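Local atomic coordinates of diketoreductase (Acinetobacter baylyi, PDB entry 4E12), a protein that reduces dicarbonyl compounds with NADH and probably acts as a (3S)-3-hydroxyacyl-CoA dehydrogenase of fatty acid beta-oxidation. Residues A20-F25 with A52-E57; D102-L107 with D137-L142; F173-A176 with V180-E183. All coordinates share one frame; numbering follows the deposited sequence.

Contact 1: A20-F25 with A52-E57; sequences AFQTAF and AVYEKE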
ATOM      1  N   ALA A  20     -11.693 -26.203   5.204  1.00 30.00           N
ATOM      2  CA  ALA A  20     -12.143 -27.431   5.836  1.00 29.52           C
ATOM      3  C   ALA A  20     -11.117 -27.918   6.845  1.00 30.89           C
ATOM      4  O   ALA A  20     -11.478 -28.292   7.965  1.00 30.62           O
ATOM      5  CB  ALA A  20     -12.432 -28.490   4.781  1.00 26.50           C
ATOM      6  N   PHE A  21      -9.837 -27.869   6.476  1.00 29.43           N
ATOM      7  CA  PHE A  21      -8.799 -28.383   7.345  1.00 30.22           C
ATOM      8  C   PHE A  21      -8.598 -27.507   8.562  1.00 31.16           C
ATOM      9  O   PHE A  21      -8.510 -28.021   9.670  1.00 29.07           O
ATOM     10  CB  PHE A  21      -7.461 -28.598   6.624  1.00 28.22           C
ATOM     11  CG  PHE A  21      -6.513 -29.459   7.407  1.00 31.97           C
ATOM     12  CD1 PHE A  21      -6.528 -30.843   7.248  1.00 30.17           C
ATOM     13  CD2 PHE A  21      -5.614 -28.892   8.315  1.00 31.09           C
ATOM     14  CE1 PHE A  21      -5.652 -31.667   7.989  1.00 33.07           C
ATOM     15  CE2 PHE A  21      -4.741 -29.696   9.056  1.00 33.90           C
ATOM     16  CZ  PHE A  21      -4.756 -31.084   8.892  1.00 34.14           C
ATOM     17  N   GLN A  22      -8.504 -26.197   8.365  1.00 27.87           N
ATOM     18  CA  GLN A  22      -8.433 -25.252   9.472  1.00 29.77           C
ATOM     19  C   GLN A  22      -9.589 -25.483  10.453  1.00 36.27           C
ATOM     20  O   GLN A  22      -9.415 -25.465  11.675  1.00 33.20           O
ATOM     21  CB  GLN A  22      -8.478 -23.809   8.933  1.00 27.18           C
ATOM     22  CG  GLN A  22      -8.289 -22.716  10.003  1.00 30.15           C
ATOM     23  CD  GLN A  22      -6.876 -22.631  10.569  1.00 29.13           C
ATOM     24  OE1 GLN A  22      -5.969 -23.356  10.151  1.00 35.55           O
ATOM     25  NE2 GLN A  22      -6.684 -21.734  11.527  1.00 33.98           N
ATOM     26  N   THR A  23     -10.780 -25.703   9.914  1.00 33.90           N
ATOM     27  CA  THR A  23     -11.965 -25.859  10.747  1.00 32.14           C
ATOM     28  C   THR A  23     -11.915 -27.180  11.522  1.00 33.33           C
ATOM     29  O   THR A  23     -12.218 -27.221  12.719  1.00 39.67           O
ATOM     30  CB  THR A  23     -13.252 -25.716   9.899  1.00 30.98           C
ATOM     31  OG1 THR A  23     -13.342 -24.376   9.401  1.00 27.33           O
ATOM     32  CG2 THR A  23     -14.487 -26.001  10.728  1.00 30.39           C
ATOM     33  N   ALA A  24     -11.511 -28.244  10.841  1.00 31.42           N
ATOM     34  CA  ALA A  24     -11.300 -29.539  11.476  1.00 33.16           C
ATOM     35  C   ALA A  24     -10.201 -29.457  12.544  1.00 32.85           C
ATOM     36  O   ALA A  24     -10.398 -29.912  13.677  1.00 32.03           O
ATOM     37  CB  ALA A  24     -10.969 -30.596  10.430  1.00 30.56           C
ATOM     38  N   PHE A  25      -9.067 -28.844  12.201  1.00 34.47           N
ATOM     39  CA  PHE A  25      -7.934 -28.723  13.137  1.00 31.40           C
ATOM     40  C   PHE A  25      -8.342 -28.059  14.464  1.00 36.95           C
ATOM     41  O   PHE A  25      -7.750 -28.326  15.515  1.00 36.91           O
ATOM     42  CB  PHE A  25      -6.791 -27.932  12.484  1.00 34.98           C
ATOM     43  CG  PHE A  25      -5.593 -27.736  13.376  1.00 40.31           C
ATOM     44  CD1 PHE A  25      -4.899 -28.831  13.896  1.00 38.99           C
ATOM     45  CD2 PHE A  25      -5.156 -26.454  13.695  1.00 37.31           C
ATOM     46  CE1 PHE A  25      -3.782 -28.639  14.725  1.00 39.38           C
ATOM     47  CE2 PHE A  25      -4.052 -26.258  14.512  1.00 38.60           C
ATOM     48  CZ  PHE A  25      -3.367 -27.345  15.027  1.00 32.11           C
ATOM     49  N   ALA A  52       0.536 -32.252   6.737  1.00 34.80           N
ATOM     50  CA  ALA A  52       1.992 -32.164   6.720  1.00 39.38           C
ATOM     51  C   ALA A  52       2.479 -30.726   6.940  1.00 37.30           C
ATOM     52  O   ALA A  52       3.385 -30.483   7.746  1.00 35.80           O
ATOM     53  CB  ALA A  52       2.526 -32.710   5.401  1.00 37.98           C
ATOM     54  N   VAL A  53       1.888 -29.782   6.216  1.00 33.87           N
ATOM     55  CA  VAL A  53       2.217 -28.367   6.382  1.00 34.31           C
ATOM     56  C   VAL A  53       1.947 -27.934   7.820  1.00 32.38           C
ATOM     57  O   VAL A  53       2.777 -27.282   8.460  1.00 34.82           O
ATOM     58  CB  VAL A  53       1.353 -27.475   5.456  1.00 37.39           C
ATOM     59  CG1 VAL A  53       1.717 -26.007   5.642  1.00 33.63           C
ATOM     60  CG2 VAL A  53       1.512 -27.906   4.008  1.00 38.40           C
ATOM     61  N   TYR A  54       0.770 -28.274   8.328  1.00 31.01           N
ATOM     62  CA  TYR A  54       0.425 -27.891   9.691  1.00 32.11           C
ATOM     63  C   TYR A  54       1.426 -28.400  10.700  1.00 34.23           C
ATOM     64  O   TYR A  54       1.928 -27.634  11.525  1.00 35.06           O
ATOM     65  CB  TYR A  54      -0.985 -28.332  10.069  1.00 33.25           C
ATOM     66  CG  TYR A  54      -2.040 -27.355   9.621  1.00 34.88           C
ATOM     67  CD1 TYR A  54      -3.000 -26.877  10.516  1.00 34.12           C
ATOM     68  CD2 TYR A  54      -2.079 -26.900   8.301  1.00 31.09           C
ATOM     69  CE1 TYR A  54      -3.972 -25.971  10.106  1.00 34.68           C
ATOM     70  CE2 TYR A  54      -3.042 -26.002   7.878  1.00 35.29           C
ATOM     71  CZ  TYR A  54      -3.988 -25.539   8.787  1.00 35.77           C
ATOM     72  OH  TYR A  54      -4.938 -24.651   8.365  1.00 36.95           O
ATOM     73  N   GLU A  55       1.720 -29.690  10.642  1.00 38.92           N
ATOM     74  CA  GLU A  55       2.643 -30.257  11.607  1.00 48.20           C
ATOM     75  C   GLU A  55       3.992 -29.531  11.623  1.00 45.08           C
ATOM     76  O   GLU A  55       4.658 -29.493  12.659  1.00 43.28           O
ATOM     77  CB  GLU A  55       2.734 -31.791  11.482  1.00 50.33           C
ATOM     78  CG  GLU A  55       3.120 -32.348  10.132  1.00 69.71           C
ATOM     79  CD  GLU A  55       2.694 -33.816   9.963  1.00 67.65           C
ATOM     80  OE1 GLU A  55       2.083 -34.385  10.893  1.00 50.90           O
ATOM     81  OE2 GLU A  55       2.966 -34.403   8.896  1.00 61.41           O
ATOM     82  N   LYS A  56       4.376 -28.903  10.511  1.00 41.10           N
ATOM     83  CA  LYS A  56       5.629 -28.138  10.482  1.00 42.45           C
ATOM     84  C   LYS A  56       5.419 -26.639  10.721  1.00 48.66           C
ATOM     85  O   LYS A  56       6.320 -25.967  11.229  1.00 47.77           O
ATOM     86  CB  LYS A  56       6.352 -28.319   9.144  1.00 44.40           C
ATOM     87  CG  LYS A  56       6.692 -29.767   8.774  1.00 49.13           C
ATOM     88  CD  LYS A  56       7.640 -30.426   9.754  1.00 72.37           C
ATOM     89  CE  LYS A  56       7.872 -31.888   9.374  1.00 80.94           C
ATOM     90  NZ  LYS A  56       8.716 -32.614  10.364  1.00 78.03           N
ATOM     91  N   GLU A  57       4.248 -26.111  10.365  1.00 45.38           N
ATOM     92  CA  GLU A  57       4.041 -24.656  10.367  1.00 44.23           C
ATOM     93  C   GLU A  57       3.059 -24.127  11.419  1.00 42.18           C
ATOM     94  O   GLU A  57       3.027 -22.920  11.687  1.00 36.56           O
ATOM     95  CB  GLU A  57       3.560 -24.191   8.990  1.00 46.19           C
ATOM     96  CG  GLU A  57       4.499 -24.489   7.840  1.00 55.37           C
ATOM     97  CD  GLU A  57       5.778 -23.682   7.905  1.00 63.17           C
ATOM     98  OE1 GLU A  57       5.826 -22.712   8.689  1.00 64.77           O
ATOM     99  OE2 GLU A  57       6.733 -24.011   7.169  1.00 65.47           O
TER
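Tyr54 reaches out from helix 37-57 and lays its ring among Phe21, Gln22 and Phe25 of helix 14-25, bridging helix segments whose axes come no closer than 12.1 Å. Its CB lies 4.1 Å from Phe21 CE2, and one bond further the contact tightens, with Tyr54 CG 3.6 Å from the same Phe21 CE2. The ring then presents one face to Phe21, whose CD2 sits above its centre; this is an edge-to-face pair with planes 73° apart and Phe21 supplying the edge. The CD1-CE1 side of the same ring serves as the edge in a second edge-to-face pair: Tyr54 CE1 comes within 3.8 Å of Phe25 CD2, and CD1 stands over the face of Phe25, off toward its rim, with planes at 81°. Both helices belong to the NAD-binding Rossmann domain. The NAD-binding residue Thr12 lies just before helix 14-25, and Val14 and Leu15 open it, but the aromatic cluster lies beyond that site, the side chains of Phe21 and Thr12 being about 10 Å apart. Further along the ring, Tyr54 CZ is 3.8 Å from Phe21 CD2. At the tip, Tyr54 OH donates a hydrogen bond to Gln22 OE1; the modelled 2.4 Å between these oxygens is very short, so the exact length is doubtful. Gln22 delivers OE1 there by bending its chain at chi2 (71°), and its NE2 bonds to Ile177 O, an arrangement consistent with OE1, not NE2, facing the tyrosine. Trp149 also meets the Tyr54 ring.

Contact 2: D102-L107 with D137-L142; sequences DIYTKL and DKFLAL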
ATOM      1  N   ASP A 102     -27.296 -22.977  -8.666  1.00 48.03           N
ATOM      2  CA  ASP A 102     -27.937 -24.274  -8.482  1.00 55.73           C
ATOM      3  C   ASP A 102     -27.581 -24.894  -7.137  1.00 51.22           C
ATOM      4  O   ASP A 102     -28.426 -25.525  -6.495  1.00 68.31           O
ATOM      5  CB  ASP A 102     -27.669 -25.220  -9.659  1.00 59.43           C
ATOM      6  CG  ASP A 102     -26.205 -25.477  -9.882  1.00101.67           C
ATOM      7  OD1 ASP A 102     -25.380 -24.736  -9.317  1.00148.93           O
ATOM      8  OD2 ASP A 102     -25.880 -26.424 -10.630  1.00 91.50           O
ATOM      9  N   ILE A 103     -26.341 -24.695  -6.698  1.00 44.18           N
ATOM     10  CA  ILE A 103     -25.950 -25.095  -5.350  1.00 46.54           C
ATOM     11  C   ILE A 103     -26.859 -24.476  -4.295  1.00 38.13           C
ATOM     12  O   ILE A 103     -27.417 -25.195  -3.464  1.00 49.30           O
ATOM     13  CB  ILE A 103     -24.475 -24.744  -5.048  1.00 49.90           C
ATOM     14  CG1 ILE A 103     -23.551 -25.686  -5.808  1.00 65.24           C
ATOM     15  CG2 ILE A 103     -24.197 -24.810  -3.558  1.00 53.23           C
ATOM     16  CD1 ILE A 103     -23.711 -27.136  -5.396  1.00 78.47           C
ATOM     17  N   TYR A 104     -27.011 -23.151  -4.309  1.00 42.21           N
ATOM     18  CA  TYR A 104     -27.811 -22.503  -3.272  1.00 38.52           C
ATOM     19  C   TYR A 104     -29.283 -22.847  -3.326  1.00 40.63           C
ATOM     20  O   TYR A 104     -29.945 -22.899  -2.288  1.00 47.01           O
ATOM     21  CB  TYR A 104     -27.619 -20.987  -3.234  1.00 38.64           C
ATOM     22  CG  TYR A 104     -26.281 -20.603  -2.655  1.00 34.26           C
ATOM     23  CD1 TYR A 104     -26.035 -20.737  -1.282  1.00 37.79           C
ATOM     24  CD2 TYR A 104     -25.265 -20.117  -3.463  1.00 35.82           C
ATOM     25  CE1 TYR A 104     -24.803 -20.393  -0.739  1.00 33.92           C
ATOM     26  CE2 TYR A 104     -24.023 -19.769  -2.927  1.00 36.09           C
ATOM     27  CZ  TYR A 104     -23.806 -19.912  -1.562  1.00 36.80           C
ATOM     28  OH  TYR A 104     -22.592 -19.571  -1.021  1.00 39.32           O
ATOM     29  N   THR A 105     -29.813 -23.084  -4.516  1.00 42.88           N
ATOM     30  CA  THR A 105     -31.228 -23.439  -4.595  1.00 46.73           C
ATOM     31  C   THR A 105     -31.484 -24.789  -3.951  1.00 46.51           C
ATOM     32  O   THR A 105     -32.449 -24.960  -3.199  1.00 50.78           O
ATOM     33  CB  THR A 105     -31.731 -23.409  -6.026  1.00 52.09           C
ATOM     34  OG1 THR A 105     -31.600 -22.072  -6.516  1.00 45.17           O
ATOM     35  CG2 THR A 105     -33.201 -23.808  -6.078  1.00 48.06           C
ATOM     36  N   LYS A 106     -30.597 -25.737  -4.225  1.00 45.14           N
ATOM     37  CA  LYS A 106     -30.674 -27.058  -3.635  1.00 44.97           C
ATOM     38  C   LYS A 106     -30.387 -26.964  -2.148  1.00 48.08           C
ATOM     39  O   LYS A 106     -31.146 -27.474  -1.319  1.00 53.78           O
ATOM     40  CB  LYS A 106     -29.643 -27.968  -4.289  1.00 46.85           C
ATOM     41  CG  LYS A 106     -29.818 -28.095  -5.776  1.00 56.20           C
ATOM     42  CD  LYS A 106     -28.645 -28.804  -6.398  1.00 58.28           C
ATOM     43  CE  LYS A 106     -28.763 -28.829  -7.906  1.00 61.24           C
ATOM     44  NZ  LYS A 106     -27.577 -29.474  -8.516  1.00 59.80           N
ATOM     45  N   LEU A 107     -29.285 -26.292  -1.819  1.00 46.38           N
ATOM     46  CA  LEU A 107     -28.816 -26.197  -0.447  1.00 47.33           C
ATOM     47  C   LEU A 107     -29.930 -25.635   0.427  1.00 43.03           C
ATOM     48  O   LEU A 107     -30.196 -26.141   1.520  1.00 52.12           O
ATOM     49  CB  LEU A 107     -27.566 -25.294  -0.377  1.00 42.62           C
ATOM     50  CG  LEU A 107     -26.772 -25.241   0.931  1.00 43.87           C
ATOM     51  CD1 LEU A 107     -26.130 -26.603   1.227  1.00 37.03           C
ATOM     52  CD2 LEU A 107     -25.704 -24.160   0.829  1.00 36.90           C
ATOM     53  N   ASP A 137     -31.745 -14.175   5.954  1.00 50.19           N
ATOM     54  CA  ASP A 137     -31.345 -13.799   7.308  1.00 49.22           C
ATOM     55  C   ASP A 137     -30.172 -14.647   7.792  1.00 52.46           C
ATOM     56  O   ASP A 137     -29.538 -14.334   8.807  1.00 48.15           O
ATOM     57  CB  ASP A 137     -32.515 -13.937   8.285  1.00 49.74           C
ATOM     58  CG  ASP A 137     -33.086 -15.342   8.312  1.00 58.07           C
ATOM     59  OD1 ASP A 137     -33.487 -15.850   7.237  1.00 54.53           O
ATOM     60  OD2 ASP A 137     -33.112 -15.943   9.405  1.00 55.09           O
ATOM     61  N   LYS A 138     -29.878 -15.715   7.057  1.00 51.59           N
ATOM     62  CA  LYS A 138     -28.846 -16.658   7.467  1.00 50.40           C
ATOM     63  C   LYS A 138     -27.753 -16.813   6.419  1.00 41.36           C
ATOM     64  O   LYS A 138     -27.030 -17.811   6.433  1.00 45.30           O
ATOM     65  CB  LYS A 138     -29.467 -18.030   7.767  1.00 52.03           C
ATOM     66  CG  LYS A 138     -30.391 -18.065   8.980  1.00 57.34           C
ATOM     67  CD  LYS A 138     -30.956 -19.458   9.173  1.00 60.01           C
ATOM     68  CE  LYS A 138     -31.743 -19.583  10.470  1.00 66.81           C
ATOM     69  NZ  LYS A 138     -30.866 -19.443  11.663  1.00 73.65           N
ATOM     70  N   PHE A 139     -27.641 -15.845   5.511  1.00 39.48           N
ATOM     71  CA  PHE A 139     -26.653 -15.902   4.444  1.00 37.81           C
ATOM     72  C   PHE A 139     -25.712 -14.707   4.540  1.00 38.78           C
ATOM     73  O   PHE A 139     -26.147 -13.570   4.731  1.00 39.83           O
ATOM     74  CB  PHE A 139     -27.337 -15.909   3.081  1.00 35.98           C
ATOM     75  CG  PHE A 139     -26.390 -15.967   1.932  1.00 36.10           C
ATOM     76  CD1 PHE A 139     -26.379 -14.969   0.962  1.00 34.41           C
ATOM     77  CD2 PHE A 139     -25.496 -17.031   1.813  1.00 37.64           C
ATOM     78  CE1 PHE A 139     -25.498 -15.021  -0.112  1.00 38.08           C
ATOM     79  CE2 PHE A 139     -24.611 -17.099   0.745  1.00 31.01           C
ATOM     80  CZ  PHE A 139     -24.609 -16.086  -0.227  1.00 34.89           C
ATOM     81  N   LEU A 140     -24.417 -14.971   4.435  1.00 38.81           N
ATOM     82  CA  LEU A 140     -23.431 -13.905   4.382  1.00 33.67           C
ATOM     83  C   LEU A 140     -22.165 -14.392   3.707  1.00 34.06           C
ATOM     84  O   LEU A 140     -22.097 -15.526   3.226  1.00 37.79           O
ATOM     85  CB  LEU A 140     -23.140 -13.349   5.783  1.00 32.71           C
ATOM     86  CG  LEU A 140     -22.897 -14.342   6.924  1.00 37.85           C
ATOM     87  CD1 LEU A 140     -21.727 -15.262   6.617  1.00 40.88           C
ATOM     88  CD2 LEU A 140     -22.679 -13.600   8.232  1.00 37.40           C
ATOM     89  N   ALA A 141     -21.165 -13.526   3.647  1.00 30.95           N
ATOM     90  CA  ALA A 141     -19.884 -13.935   3.101  1.00 32.16           C
ATOM     91  C   ALA A 141     -18.906 -14.112   4.239  1.00 33.01           C
ATOM     92  O   ALA A 141     -18.907 -13.320   5.183  1.00 32.50           O
ATOM     93  CB  ALA A 141     -19.365 -12.906   2.111  1.00 35.86           C
ATOM     94  N   LEU A 142     -18.105 -15.172   4.149  1.00 31.48           N
ATOM     95  CA  LEU A 142     -16.974 -15.415   5.028  1.00 30.84           C
ATOM     96  C   LEU A 142     -15.800 -15.701   4.108  1.00 33.94           C
ATOM     97  O   LEU A 142     -15.697 -16.787   3.530  1.00 31.77           O
ATOM     98  CB  LEU A 142     -17.252 -16.625   5.928  1.00 30.46           C
ATOM     99  CG  LEU A 142     -16.203 -16.900   7.011  1.00 29.34           C
ATOM    100  CD1 LEU A 142     -16.197 -15.714   7.980  1.00 32.79           C
ATOM    101  CD2 LEU A 142     -16.521 -18.193   7.743  1.00 29.55           C
TER
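Tyr104 of helix 97-110 and Phe139 at the start of strand 139-144 meet through their rings, while their backbones stay well apart, the CA atoms of Tyr104 and Phe139 being 10.2 Å from each other. The aromatic interaction is an offset edge-to-face pair in which Phe139 turns its edge toward the face of Tyr104, with ring centroids 5.2 Å apart and planes at 71°. Phe139 CE2 does most of the touching: it lies 3.6 Å from Tyr104 CE1 and is just as near to the hydroxyl end of the tyrosine. The CB bond of Phe139 already points at the helix, and with CG anti to the backbone N (chi1 -180°) the ring extends on to Tyr104. Around this pair, Phe117 and Thr119 of strand 116-119 and Thr133 of helix 126-133 add further contacts, so the rings join a helix and strands of the Rossmann domain close to the NAD-binding residue Lys100. The polar interaction runs elsewhere: Tyr104 OH is hydrogen-bonded to Glu91 OE1. No hydrogen bond joins the two segments; the contact is aromatic, with the tyrosine hydroxyl oxygen also lying against Phe139 CE2, and the bond to Glu91 probably limits how the tyrosine ring can turn against Phe139.

Contact 3: F173-A176 with V180-E183; sequences FASA and VPIE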
ATOM      1  N   PHE A 173     -17.415 -17.831  15.250  1.00 34.57           N
ATOM      2  CA  PHE A 173     -16.878 -19.011  14.584  1.00 31.34           C
ATOM      3  C   PHE A 173     -15.511 -18.691  13.994  1.00 30.86           C
ATOM      4  O   PHE A 173     -14.565 -19.465  14.150  1.00 33.74           O
ATOM      5  CB  PHE A 173     -17.791 -19.487  13.450  1.00 28.96           C
ATOM      6  CG  PHE A 173     -17.165 -20.532  12.582  1.00 32.86           C
ATOM      7  CD1 PHE A 173     -17.101 -21.858  12.998  1.00 32.21           C
ATOM      8  CD2 PHE A 173     -16.631 -20.189  11.338  1.00 31.46           C
ATOM      9  CE1 PHE A 173     -16.511 -22.836  12.184  1.00 34.69           C
ATOM     10  CE2 PHE A 173     -16.037 -21.150  10.513  1.00 34.20           C
ATOM     11  CZ  PHE A 173     -15.972 -22.475  10.926  1.00 34.27           C
ATOM     12  N   ALA A 174     -15.408 -17.560  13.307  1.00 27.81           N
ATOM     13  CA  ALA A 174     -14.120 -17.186  12.711  1.00 34.28           C
ATOM     14  C   ALA A 174     -12.986 -17.214  13.757  1.00 37.82           C
ATOM     15  O   ALA A 174     -11.906 -17.783  13.539  1.00 36.78           O
ATOM     16  CB  ALA A 174     -14.227 -15.811  12.066  1.00 37.79           C
ATOM     17  N   SER A 175     -13.237 -16.592  14.903  1.00 34.09           N
ATOM     18  CA  SER A 175     -12.232 -16.528  15.955  1.00 32.19           C
ATOM     19  C   SER A 175     -11.892 -17.929  16.496  1.00 30.56           C
ATOM     20  O   SER A 175     -10.715 -18.247  16.701  1.00 34.58           O
ATOM     21  CB  SER A 175     -12.723 -15.642  17.086  1.00 32.30           C
ATOM     22  OG  SER A 175     -12.882 -14.310  16.642  1.00 42.92           O
ATOM     23  N   ALA A 176     -12.924 -18.748  16.690  1.00 31.76           N
ATOM     24  CA  ALA A 176     -12.814 -20.127  17.187  1.00 31.39           C
ATOM     25  C   ALA A 176     -11.968 -20.995  16.281  1.00 34.26           C
ATOM     26  O   ALA A 176     -11.348 -21.958  16.740  1.00 37.63           O
ATOM     27  CB  ALA A 176     -14.186 -20.749  17.339  1.00 32.25           C
ATOM     28  N   VAL A 180      -8.526 -13.982  12.333  1.00 32.50           N
ATOM     29  CA  VAL A 180      -8.809 -12.637  12.809  1.00 33.51           C
ATOM     30  C   VAL A 180     -10.019 -12.158  12.028  1.00 32.70           C
ATOM     31  O   VAL A 180      -9.926 -11.962  10.817  1.00 31.84           O
ATOM     32  CB  VAL A 180      -7.647 -11.691  12.502  1.00 35.06           C
ATOM     33  CG1 VAL A 180      -8.023 -10.260  12.876  1.00 33.59           C
ATOM     34  CG2 VAL A 180      -6.404 -12.133  13.261  1.00 38.54           C
ATOM     35  N   PRO A 181     -11.173 -11.987  12.695  1.00 34.97           N
ATOM     36  CA  PRO A 181     -12.368 -11.533  11.985  1.00 32.76           C
ATOM     37  C   PRO A 181     -12.213 -10.093  11.546  1.00 34.59           C
ATOM     38  O   PRO A 181     -11.883  -9.211  12.340  1.00 32.35           O
ATOM     39  CB  PRO A 181     -13.460 -11.606  13.049  1.00 33.57           C
ATOM     40  CG  PRO A 181     -12.953 -12.569  14.033  1.00 36.62           C
ATOM     41  CD  PRO A 181     -11.485 -12.346  14.085  1.00 31.74           C
ATOM     42  N   ILE A 182     -12.441  -9.858  10.269  1.00 30.40           N
ATOM     43  CA  ILE A 182     -12.405  -8.513   9.733  1.00 29.82           C
ATOM     44  C   ILE A 182     -13.849  -8.193   9.468  1.00 28.50           C
ATOM     45  O   ILE A 182     -14.459  -8.766   8.558  1.00 27.23           O
ATOM     46  CB  ILE A 182     -11.588  -8.476   8.431  1.00 28.62           C
ATOM     47  CG1 ILE A 182     -10.142  -8.896   8.717  1.00 34.56           C
ATOM     48  CG2 ILE A 182     -11.676  -7.101   7.761  1.00 26.17           C
ATOM     49  CD1 ILE A 182      -9.470  -8.045   9.741  1.00 35.45           C
ATOM     50  N   GLU A 183     -14.422  -7.309  10.286  1.00 30.90           N
ATOM     51  CA  GLU A 183     -15.865  -7.094  10.243  1.00 31.36           C
ATOM     52  C   GLU A 183     -16.278  -5.948   9.318  1.00 37.16           C
ATOM     53  O   GLU A 183     -16.017  -4.776   9.608  1.00 37.21           O
ATOM     54  CB  GLU A 183     -16.418  -6.911  11.667  1.00 34.15           C
ATOM     55  CG  GLU A 183     -16.190  -8.128  12.570  1.00 37.19           C
ATOM     56  CD  GLU A 183     -16.698  -7.946  14.004  1.00 44.54           C
ATOM     57  OE1 GLU A 183     -17.853  -7.517  14.194  1.00 44.95           O
ATOM     58  OE2 GLU A 183     -15.935  -8.233  14.946  1.00 53.37           O
TER
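The last turn of helix 164-176 passes close beside strand 180-183, with the CA atoms of Ala174 and Pro181 6.0 Å apart and those of Ser175 and Val180 6.1 Å apart. Strand 153-158, helix 164-176 and strand 180-183 form a beta-alpha-beta unit, and this contact lies where the chain leaves the helix through a short loop and enters the last strand of the sheet. Val180 and Ile182 bond by their backbones to strand 153-158 and, from Val180, to Asn152 just before it, whereas Pro181 between them, which has no N-H to offer, directs its ring at the helix. The ring's leading atom is CG. On the buried side it meets Ala174 CB at 4.0 Å, a plain apolar contact; Ala174 in turn rests on Ala154 of strand 153-158, while Val171, one turn earlier in the helix, also touches Pro181. The side chains of Val180 and Ile182 pack instead on Ile224 and Thr221 of the second subunit, so the strand lies between its own helix and the dimer partner. Ser175, at the exposed margin, holds OG anti to its carbonyl carbon (chi1 -64°) and makes a weak hydrogen bond to Val171 O. Ser175 OG also lies against the proline ring, 3.5 Å from Pro181 CD and 3.1 Å from Pro181 CG.

In the fold
From the N terminus, contact 1 comes first, closing the excursion through strand 29-33 by returning helix 37-57 to helix 14-25. Contact 2 follows, spanning strand 116-119 and helix 126-133 to bring helix 97-110 against strand 139-144. Contact 3 closes only the short turn from helix 164-176 to strand 180-183. The three are in series, so none nests in or crosses another, but in space contact 3 touches both of the others. Phe173, in segment 173-176 but outside the packing with 180-183, places CZ 3.6 Å from Thr23 OG1 of contact 1 and CE2 4.1 Å from Leu142 CD2 of contact 2. Contacts 2 and 3 reach the same sheet; contacts 1 and 2 do not touch.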